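Local coordinates for protein cytochrome P450 (Bacillus megaterium, PDB 5L92) that binds heme b and the steroid corticosterone and oxidises steroids, probably as a cytochrome P450 monooxygenase that draws on molecular oxygen, at residues F65-R70 with N86-K91; R294-D299 with E311-W316; Q77-T82 with E231-S236. All blocks are in the same frame, centred on the assembly; numbering follows the deposited sequence.

Contact 1. Residues F65-R70 with N86-K91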
loop_
_atom_site.group_PDB
_atom_site.type_symbol
_atom_site.label_atom_id
_atom_site.label_comp_id
_atom_site.label_asym_id
_atom_site.label_seq_id
_atom_site.Cartn_x
_atom_site.Cartn_y
_atom_site.Cartn_z
ATOM N N PHE A 65 9.822 13.013 14.091
ATOM C CA PHE A 65 10.149 11.956 13.147
ATOM C C PHE A 65 9.663 12.441 11.793
ATOM O O PHE A 65 8.473 12.366 11.470
ATOM C CB PHE A 65 9.546 10.614 13.581
ATOM C CG PHE A 65 10.090 10.119 14.874
ATOM C CD1 PHE A 65 11.301 9.449 14.929
ATOM C CD2 PHE A 65 9.404 10.330 16.042
ATOM C CE1 PHE A 65 11.813 9.013 16.141
ATOM C CE2 PHE A 65 9.893 9.876 17.239
ATOM C CZ PHE A 65 11.104 9.217 17.286
ATOM N N SER A 66 10.605 12.945 11.009
ATOM C CA SER A 66 10.305 13.639 9.767
ATOM C C SER A 66 9.994 12.660 8.650
ATOM O O SER A 66 10.576 11.575 8.580
ATOM C CB SER A 66 11.510 14.513 9.370
ATOM O OG SER A 66 11.270 15.210 8.172
ATOM N N SER A 67 9.167 13.127 7.739
ATOM C CA SER A 67 8.831 12.433 6.543
ATOM C C SER A 67 9.574 13.037 5.317
ATOM O O SER A 67 9.438 12.568 4.218
ATOM C CB SER A 67 7.345 12.447 6.319
ATOM O OG SER A 67 6.638 11.629 7.181
ATOM N N ASP A 68 10.355 14.082 5.542
ATOM C CA ASP A 68 11.132 14.712 4.491
ATOM C C ASP A 68 12.335 13.848 4.172
ATOM O O ASP A 68 13.234 13.709 4.944
ATOM C CB ASP A 68 11.567 16.100 4.902
ATOM C CG ASP A 68 11.861 17.006 3.722
ATOM O OD1 ASP A 68 10.947 17.514 3.044
ATOM O OD2 ASP A 68 13.045 17.220 3.489
ATOM N N ARG A 69 12.307 13.231 3.028
ATOM C CA ARG A 69 13.373 12.350 2.629
ATOM C C ARG A 69 14.219 13.078 1.607
ATOM O O ARG A 69 13.815 13.317 0.492
ATOM C CB ARG A 69 12.827 11.027 2.087
ATOM C CG ARG A 69 11.414 10.653 2.506
ATOM C CD ARG A 69 11.341 9.310 3.203
ATOM N NE ARG A 69 10.392 9.275 4.305
ATOM C CZ ARG A 69 9.087 9.298 4.156
ATOM N NH1 ARG A 69 8.547 9.382 2.979
ATOM N NH2 ARG A 69 8.326 9.265 5.184
ATOM N N ARG A 70 15.401 13.464 2.022
ATOM C CA ARG A 70 16.276 14.200 1.144
ATOM C C ARG A 70 17.212 13.261 0.487
ATOM O O ARG A 70 17.654 12.300 1.075
ATOM C CB ARG A 70 17.031 15.285 1.880
ATOM C CG ARG A 70 16.121 16.412 2.333
ATOM C CD ARG A 70 16.906 17.624 2.781
ATOM N NE ARG A 70 17.735 17.330 3.940
ATOM C CZ ARG A 70 17.331 17.389 5.207
ATOM N NH1 ARG A 70 16.096 17.723 5.508
ATOM N NH2 ARG A 70 18.166 17.081 6.176
ATOM N N ASN A 86 5.911 12.893 1.463
ATOM C CA ASN A 86 7.305 13.268 1.709
ATOM C C ASN A 86 7.465 14.712 2.184
ATOM O O ASN A 86 8.568 15.260 2.105
ATOM C CB ASN A 86 8.157 13.067 0.451
ATOM C CG ASN A 86 8.289 11.616 0.056
ATOM O OD1 ASN A 86 8.527 10.751 0.905
ATOM N ND2 ASN A 86 8.112 11.328 -1.245
ATOM N N ILE A 87 6.412 15.335 2.719
ATOM C CA ILE A 87 6.518 16.700 3.205
ATOM C C ILE A 87 5.979 16.786 4.622
ATOM O O ILE A 87 5.079 16.035 5.016
ATOM C CB ILE A 87 5.797 17.683 2.261
ATOM C CG1 ILE A 87 4.352 17.258 2.059
ATOM C CG2 ILE A 87 6.546 17.733 0.920
ATOM C CD1 ILE A 87 3.492 18.259 1.305
ATOM N N ASP A 88 6.563 17.696 5.391
ATOM C CA ASP A 88 6.280 17.944 6.794
ATOM C C ASP A 88 5.355 19.128 6.938
ATOM O O ASP A 88 5.138 19.884 5.990
ATOM C CB ASP A 88 7.584 18.221 7.560
ATOM C CG ASP A 88 8.372 16.955 7.895
ATOM O OD1 ASP A 88 7.791 15.841 7.878
ATOM O OD2 ASP A 88 9.583 17.073 8.207
ATOM N N PRO A 89 4.801 19.347 8.137
ATOM C CA PRO A 89 4.032 20.570 8.348
ATOM C C PRO A 89 4.940 21.807 8.259
ATOM O O PRO A 89 6.153 21.689 8.499
ATOM C CB PRO A 89 3.474 20.406 9.764
ATOM C CG PRO A 89 3.667 18.965 10.119
ATOM C CD PRO A 89 4.864 18.517 9.352
ATOM N N PRO A 90 4.370 22.984 7.946
ATOM C CA PRO A 90 2.968 23.335 7.652
ATOM C C PRO A 90 2.527 23.100 6.203
ATOM O O PRO A 90 1.338 23.167 5.921
ATOM C CB PRO A 90 2.920 24.838 7.986
ATOM C CG PRO A 90 4.288 25.314 7.695
ATOM C CD PRO A 90 5.209 24.190 8.098
ATOM N N LYS A 91 3.481 22.836 5.306
ATOM C CA LYS A 91 3.170 22.541 3.913
ATOM C C LYS A 91 2.285 21.293 3.758
ATOM O O LYS A 91 1.487 21.205 2.806
ATOM C CB LYS A 91 4.490 22.387 3.156
ATOM C CG LYS A 91 4.434 22.213 1.633
ATOM C CD LYS A 91 3.674 23.355 0.939
ATOM C CE LYS A 91 3.966 23.403 -0.571
ATOM N NZ LYS A 91 3.034 24.292 -1.333
#
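The carboxylate of D88 holds two successive residues of the facing segment 65-70, one with each oxygen. OD2 receives the hydroxyl of S66, with OG at 2.5 Å, and OD1 receives the backbone N of S67 at 3.0 Å in a nearly straight bond (170°). Each donor comes on the syn side of its oxygen. S66 OG stands anti to its own backbone N (chi1 -180°), and while giving its proton to D88 it accepts the N-H of D68, closing an ST turn that starts at the end of strand 65-66. Beside it the two backbones meet through CA-H...O contacts, N86 CA to S67 O at 3.4 Å and D68 CA to N86 O at 3.5 Å. The N86 amide is turned about a right angle to the R69 guanidinium, with its ND2 bonded to L80 O. An alanine in place of D88 would probably deprive the S67 N-H and the S66 hydroxyl of their acceptor and let the ST turn shift. The D88 charge is thus met here by two neutral donors, which would be expected to stabilise its ionised form, although the D68 carboxylate, OD1 5.4 Å from D88 OD2, would probably oppose this in part.

Contact 2. Residues R294-D299 with E311-W316. With HEM (protoporphyrin IX containing Fe), chain C.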
loop_
_atom_site.group_PDB
_atom_site.type_symbol
_atom_site.label_atom_id
_atom_site.label_comp_id
_atom_site.label_asym_id
_atom_site.label_seq_id
_atom_site.Cartn_x
_atom_site.Cartn_y
_atom_site.Cartn_z
ATOM N N ARG A 294 11.207 7.084 8.634
ATOM C CA ARG A 294 11.239 8.437 9.165
ATOM C C ARG A 294 12.700 8.821 9.387
ATOM O O ARG A 294 13.591 7.966 9.436
ATOM C CB ARG A 294 10.442 8.576 10.466
ATOM C CG ARG A 294 8.899 8.280 10.372
ATOM C CD ARG A 294 8.231 9.341 9.561
ATOM N NE ARG A 294 6.757 9.361 9.585
ATOM C CZ ARG A 294 5.975 8.789 8.683
ATOM N NH1 ARG A 294 6.475 8.053 7.694
ATOM N NH2 ARG A 294 4.677 8.918 8.794
ATOM N N ILE A 295 12.925 10.119 9.535
ATOM C CA ILE A 295 14.234 10.710 9.802
ATOM C C ILE A 295 14.106 11.498 11.082
ATOM O O ILE A 295 13.192 12.315 11.215
ATOM C CB ILE A 295 14.689 11.662 8.682
ATOM C CG1 ILE A 295 14.496 11.029 7.303
ATOM C CG2 ILE A 295 16.127 12.145 8.932
ATOM C CD1 ILE A 295 15.536 10.049 6.936
ATOM N N VAL A 296 15.046 11.302 11.995
ATOM C CA VAL A 296 15.009 12.036 13.252
ATOM C C VAL A 296 15.402 13.481 12.979
ATOM O O VAL A 296 16.495 13.753 12.480
ATOM C CB VAL A 296 15.936 11.400 14.293
ATOM C CG1 VAL A 296 15.879 12.191 15.595
ATOM C CG2 VAL A 296 15.556 9.950 14.487
ATOM N N LYS A 297 14.521 14.411 13.328
ATOM C CA LYS A 297 14.787 15.830 13.113
ATOM C C LYS A 297 15.658 16.399 14.228
ATOM O O LYS A 297 16.511 17.258 13.973
ATOM C CB LYS A 297 13.436 16.582 12.984
ATOM C CG LYS A 297 13.495 18.028 12.479
ATOM C CD LYS A 297 12.600 18.296 11.244
ATOM C CE LYS A 297 11.075 18.186 11.519
ATOM N NZ LYS A 297 10.459 19.370 12.196
ATOM N N GLU A 298 15.502 15.887 15.447
ATOM C CA GLU A 298 16.238 16.345 16.620
ATOM C C GLU A 298 16.359 15.183 17.601
ATOM O O GLU A 298 15.506 14.297 17.616
ATOM C CB GLU A 298 15.521 17.520 17.289
ATOM C CG GLU A 298 14.074 17.185 17.613
ATOM C CD GLU A 298 13.295 18.375 18.137
ATOM O OE1 GLU A 298 13.408 19.468 17.539
ATOM O OE2 GLU A 298 12.570 18.218 19.147
ATOM N N ASP A 299 17.438 15.183 18.404
ATOM C CA ASP A 299 17.685 14.122 19.388
ATOM C C ASP A 299 16.424 13.776 20.169
ATOM O O ASP A 299 15.694 14.656 20.625
ATOM C CB ASP A 299 18.783 14.545 20.378
ATOM C CG ASP A 299 20.216 14.543 19.767
ATOM O OD1 ASP A 299 20.390 14.396 18.535
ATOM O OD2 ASP A 299 21.188 14.709 20.543
ATOM N N GLU A 311 19.470 10.396 12.054
ATOM C CA GLU A 311 19.385 8.947 11.913
ATOM C C GLU A 311 18.005 8.496 11.379
ATOM O O GLU A 311 16.967 9.109 11.650
ATOM C CB GLU A 311 19.708 8.310 13.254
ATOM C CG GLU A 311 21.230 8.265 13.508
ATOM C CD GLU A 311 21.623 8.124 14.940
ATOM O OE1 GLU A 311 20.770 7.826 15.784
ATOM O OE2 GLU A 311 22.816 8.337 15.242
ATOM N N HIS A 312 18.009 7.425 10.588
ATOM C CA HIS A 312 16.775 6.871 10.036
ATOM C C HIS A 312 16.110 5.903 11.023
ATOM O O HIS A 312 16.784 5.216 11.789
ATOM C CB HIS A 312 17.054 6.131 8.722
ATOM C CG HIS A 312 17.588 6.999 7.627
ATOM N ND1 HIS A 312 17.943 8.315 7.819
ATOM C CD2 HIS A 312 17.861 6.725 6.328
ATOM C CE1 HIS A 312 18.410 8.816 6.688
ATOM N NE2 HIS A 312 18.362 7.873 5.766
ATOM N N VAL A 313 14.776 5.827 10.959
ATOM C CA VAL A 313 13.956 4.995 11.834
ATOM C C VAL A 313 12.996 4.199 10.958
ATOM O O VAL A 313 12.445 4.736 9.996
ATOM C CB VAL A 313 13.171 5.844 12.874
ATOM C CG1 VAL A 313 12.366 4.979 13.831
ATOM C CG2 VAL A 313 14.090 6.711 13.627
ATOM N N VAL A 314 12.800 2.931 11.283
ATOM C CA VAL A 314 11.884 2.068 10.532
ATOM C C VAL A 314 10.848 1.524 11.508
ATOM O O VAL A 314 11.088 0.602 12.270
ATOM C CB VAL A 314 12.654 0.921 9.833
ATOM C CG1 VAL A 314 11.694 -0.001 9.059
ATOM C CG2 VAL A 314 13.698 1.498 8.881
ATOM N N PRO A 315 9.664 2.164 11.577
ATOM C CA PRO A 315 8.572 1.575 12.357
ATOM C C PRO A 315 7.902 0.442 11.589
ATOM O O PRO A 315 7.486 0.599 10.440
ATOM C CB PRO A 315 7.628 2.760 12.587
ATOM C CG PRO A 315 7.899 3.689 11.433
ATOM C CD PRO A 315 9.385 3.559 11.194
ATOM N N TRP A 316 7.817 -0.711 12.236
ATOM C CA TRP A 316 7.296 -1.923 11.624
ATOM C C TRP A 316 5.832 -2.113 12.024
ATOM O O TRP A 316 5.523 -2.797 13.001
ATOM C CB TRP A 316 8.135 -3.117 12.048
ATOM C CG TRP A 316 9.547 -3.133 11.432
ATOM C CD1 TRP A 316 10.670 -2.560 11.942
ATOM C CD2 TRP A 316 9.942 -3.757 10.207
ATOM N NE1 TRP A 316 11.748 -2.800 11.121
ATOM C CE2 TRP A 316 11.326 -3.534 10.044
ATOM C CE3 TRP A 316 9.268 -4.515 9.252
ATOM C CZ2 TRP A 316 12.046 -4.028 8.952
ATOM C CZ3 TRP A 316 9.968 -4.993 8.153
ATOM C CH2 TRP A 316 11.354 -4.746 8.009
HETATM C CHA HEM C . -0.350 7.062 2.714
HETATM C CHB HEM C . -1.045 2.236 3.098
HETATM C CHC HEM C . -4.087 2.289 -0.623
HETATM C CHD HEM C . -2.989 6.958 -1.279
HETATM C C1A HEM C . -0.324 5.747 3.161
HETATM C C2A HEM C . 0.353 5.284 4.353
HETATM C C3A HEM C . 0.172 3.959 4.447
HETATM C C4A HEM C . -0.650 3.534 3.338
HETATM C CMA HEM C . 0.718 3.042 5.560
HETATM C CAA HEM C . 1.170 6.166 5.337
HETATM C CBA HEM C . 2.460 6.699 4.712
HETATM C CGA HEM C . 3.402 7.261 5.743
HETATM O O1A HEM C . 2.991 7.549 6.874
HETATM O O2A HEM C . 4.602 7.415 5.460
HETATM C C1B HEM C . -1.960 1.806 2.167
HETATM C C2B HEM C . -2.573 0.488 2.068
HETATM C C3B HEM C . -3.405 0.524 1.014
HETATM C C4B HEM C . -3.330 1.847 0.426
HETATM C CMB HEM C . -2.316 -0.679 3.041
HETATM C CAB HEM C . -4.355 -0.556 0.455
HETATM C CBB HEM C . -4.826 -1.571 1.197
HETATM C C1C HEM C . -4.058 3.569 -1.126
HETATM C C2C HEM C . -4.735 4.023 -2.311
HETATM C C3C HEM C . -4.446 5.301 -2.475
HETATM C C4C HEM C . -3.537 5.710 -1.438
HETATM C CMC HEM C . -5.689 3.205 -3.220
HETATM C CAC HEM C . -4.981 6.112 -3.661
HETATM C CBC HEM C . -5.702 7.209 -3.449
HETATM C C1D HEM C . -2.181 7.402 -0.271
HETATM C C2D HEM C . -1.662 8.749 -0.159
HETATM C C3D HEM C . -0.924 8.802 0.960
HETATM C C4D HEM C . -0.957 7.472 1.559
HETATM C CMD HEM C . -1.956 9.857 -1.205
HETATM C CAD HEM C . -0.148 10.006 1.551
HETATM C CBD HEM C . -1.004 10.759 2.589
HETATM C CGD HEM C . -0.256 11.858 3.318
HETATM O O1D HEM C . -0.903 12.775 3.875
HETATM O O2D HEM C . 0.999 11.843 3.391
HETATM N NA HEM C . -0.942 4.665 2.548
HETATM N NB HEM C . -2.435 2.589 1.138
HETATM N NC HEM C . -3.323 4.628 -0.623
HETATM N ND HEM C . -1.701 6.655 0.772
HETATM FE FE HEM C . -2.196 4.658 0.979
#
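R294 and V313 form an antiparallel hydrogen-bonded pair in the mixed β-sheet of the P450 fold, where strand 294-296 runs beside strand 312-315. R294 N reaches V313 O at 3.0 Å, and V313 N returns to R294 O at 2.9 Å. One step on, I295 faces H312 as a non-hydrogen-bonded pair, and beyond it V296 N meets E311 O at 2.9 Å. On the I295 side of the sheet, CD1 of I295 sits over one face of the H312 imidazole in a CH-pi contact, 3.4 Å from the ring centroid and shifted toward the rim. The two side chains lie side by side, and H312 ND1 is buried here without a polar partner in the model. V296 CG2 packs against V313 CG2 at 3.7 Å. The R294 side chain leads away from V313 to the heme. Its chain bends at CD (chi2 -68°) and is extended at the next torsion, and the guanidinium grips one propionate with two nitrogens: NH1 to heme O2A at 3.0 Å, and NH2 to heme O1A at 2.9 Å and 175°. The propionate carbon lies in the guanidinium plane, at its edge. H92, H350 and R96 are further heme hydrogen-bond partners. In the sheet, strand 65-66 flanks 294-296 and strand 46-49 flanks 312-315, while V58 of helix 52-60 packs on both R294 and P315.

Contact 3. Residues Q77-T82 with E231-S236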
loop_
_atom_site.group_PDB
_atom_site.type_symbol
_atom_site.label_atom_id
_atom_site.label_comp_id
_atom_site.label_asym_id
_atom_site.label_seq_id
_atom_site.Cartn_x
_atom_site.Cartn_y
_atom_site.Cartn_z
ATOM N N GLN A 77 16.160 16.366 -6.096
ATOM C CA GLN A 77 14.792 16.016 -5.699
ATOM C C GLN A 77 13.850 15.700 -6.863
ATOM O O GLN A 77 14.003 16.183 -7.939
ATOM C CB GLN A 77 14.201 17.123 -4.848
ATOM C CG GLN A 77 12.880 16.764 -4.217
ATOM C CD GLN A 77 13.016 15.647 -3.210
ATOM O OE1 GLN A 77 12.925 14.485 -3.549
ATOM N NE2 GLN A 77 13.254 16.006 -1.967
ATOM N N THR A 78 12.880 14.862 -6.613
ATOM C CA THR A 78 11.926 14.431 -7.605
ATOM C C THR A 78 10.555 15.028 -7.383
ATOM O O THR A 78 10.310 15.611 -6.376
ATOM C CB THR A 78 11.780 12.917 -7.549
ATOM O OG1 THR A 78 11.249 12.532 -6.294
ATOM C CG2 THR A 78 13.076 12.255 -7.719
ATOM N N ALA A 79 9.669 14.876 -8.342
ATOM C CA ALA A 79 8.322 15.366 -8.217
ATOM C C ALA A 79 7.693 14.578 -7.084
ATOM O O ALA A 79 6.978 15.119 -6.299
ATOM C CB ALA A 79 7.546 15.213 -9.494
ATOM N N LEU A 80 8.023 13.300 -7.003
ATOM C CA LEU A 80 7.558 12.478 -5.881
ATOM C C LEU A 80 8.004 13.047 -4.537
ATOM O O LEU A 80 7.248 12.999 -3.554
ATOM C CB LEU A 80 8.058 11.046 -6.030
ATOM C CG LEU A 80 7.093 10.004 -6.593
ATOM C CD1 LEU A 80 7.838 8.660 -6.622
ATOM C CD2 LEU A 80 5.754 9.909 -5.774
ATOM N N GLY A 81 9.200 13.629 -4.481
ATOM C CA GLY A 81 9.695 14.233 -3.252
ATOM C C GLY A 81 8.959 15.480 -2.801
ATOM O O GLY A 81 9.189 15.925 -1.672
ATOM N N THR A 82 8.092 16.052 -3.639
ATOM C CA THR A 82 7.233 17.165 -3.241
ATOM C C THR A 82 5.825 16.718 -2.868
ATOM O O THR A 82 5.011 17.546 -2.449
ATOM C CB THR A 82 7.153 18.224 -4.372
ATOM O OG1 THR A 82 6.241 17.816 -5.405
ATOM C CG2 THR A 82 8.523 18.442 -4.994
ATOM N N GLU A 231 4.062 19.900 -8.249
ATOM C CA GLU A 231 3.323 19.318 -7.131
ATOM C C GLU A 231 2.141 18.492 -7.630
ATOM O O GLU A 231 1.868 17.403 -7.104
ATOM C CB GLU A 231 2.885 20.423 -6.178
ATOM C CG GLU A 231 4.001 20.812 -5.204
ATOM C CD GLU A 231 3.750 22.110 -4.424
ATOM O OE1 GLU A 231 2.675 22.719 -4.587
ATOM O OE2 GLU A 231 4.637 22.518 -3.644
ATOM N N ILE A 232 1.480 18.955 -8.691
ATOM C CA ILE A 232 0.407 18.169 -9.278
ATOM C C ILE A 232 0.960 16.882 -9.879
ATOM O O ILE A 232 0.380 15.799 -9.708
ATOM C CB ILE A 232 -0.363 19.011 -10.318
ATOM C CG1 ILE A 232 -0.890 20.278 -9.649
ATOM C CG2 ILE A 232 -1.512 18.173 -10.959
ATOM C CD1 ILE A 232 -1.715 21.131 -10.538
ATOM N N VAL A 233 2.091 16.973 -10.581
ATOM C CA VAL A 233 2.741 15.776 -11.110
ATOM C C VAL A 233 3.093 14.813 -9.977
ATOM O O VAL A 233 2.838 13.612 -10.070
ATOM C CB VAL A 233 3.976 16.160 -11.944
ATOM C CG1 VAL A 233 4.880 14.955 -12.224
ATOM C CG2 VAL A 233 3.516 16.743 -13.272
ATOM N N GLY A 234 3.684 15.330 -8.899
ATOM C CA GLY A 234 4.099 14.468 -7.800
ATOM C C GLY A 234 2.927 13.721 -7.167
ATOM O O GLY A 234 3.009 12.519 -6.903
ATOM N N PHE A 235 1.820 14.423 -6.923
ATOM C CA PHE A 235 0.645 13.786 -6.341
ATOM C C PHE A 235 0.040 12.779 -7.311
ATOM O O PHE A 235 -0.318 11.659 -6.917
ATOM C CB PHE A 235 -0.364 14.867 -5.933
ATOM C CG PHE A 235 -1.655 14.319 -5.379
ATOM C CD1 PHE A 235 -1.757 13.940 -4.042
ATOM C CD2 PHE A 235 -2.764 14.210 -6.197
ATOM C CE1 PHE A 235 -2.958 13.427 -3.535
ATOM C CE2 PHE A 235 -3.966 13.704 -5.703
ATOM C CZ PHE A 235 -4.067 13.319 -4.375
ATOM N N SER A 236 -0.018 13.129 -8.593
ATOM C CA SER A 236 -0.534 12.201 -9.587
ATOM C C SER A 236 0.287 10.919 -9.619
ATOM O O SER A 236 -0.275 9.814 -9.677
ATOM C CB SER A 236 -0.566 12.884 -10.947
ATOM O OG SER A 236 -1.448 13.987 -10.874
#
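A79 and G234 bring their backbones to 4.3 Å between CA atoms, where a short turn with helical torsions at 79-81 abuts the helix 229-245. This turn belongs to the loop that precedes helix 91-97, the B–C loop of cytochromes P450, and the helix is the first part of helix I, which runs past the heme. A79 O lies beside the helix, 3.3 Å from G234 CA in a CA-H...O contact. A side chain could hardly fit there, since a CB on G234 would clash with A79 O. The same oxygen takes two hydrogen bonds from its own turn, from T82 N at 3.0 Å and from the T82 hydroxyl, OG1, at 2.9 Å. A chi1 of 79° sets OG1 between the backbone N and the carbonyl carbon, within reach of A79 O, which it meets in the carbonyl plane on a lone pair. From that position OG1 also rests against the helix, 3.7 Å from E231 CA and as far from E231 CG, the T82 and E231 side chains crossing at about a right angle. Beside them A79 CB packs on V233 CG1 at 3.8 Å. L80 turns its CD2 to within 4.0 Å of G234 O, and goes on to touch I237, I241 and the bound corticosterone. The turn is further held by T78 OG1, which accepts from G81 N at 2.9 Å as an ST motif, and by E195, which accepts from A79 N. Close van der Waals packing and one CA-H...O contact therefore carry the join, while the strong polar bonds of A79 O are spent within the turn. The close approach of A79 O to G234 CA, for its part, depends on the absence of a side chain at G234.

Contacts 1 and 2 have centres about 12 Å apart and meet within one sheet: S66 N reaches I295 O at 2.7 Å, a probable hydrogen bond. R69 NH2 also stands 3.3 Å from R294 NH1, two like charges, and a bound malonate, probably from the crystallisation liquor, lies about 3 Å from each side chain. Contact 3, about 13 Å from contact 1 between centres, is tied to it through N86 ND2 and L80 O at 3.0 Å, with a weak, long ion pair between K91 NZ and E231 OE2. Contacts 2 and 3 do not touch, their nearest atoms about 11 Å apart. Contact 1 thus bridges the heme propionate side, reached by R294, and the steroid pocket lined by L80.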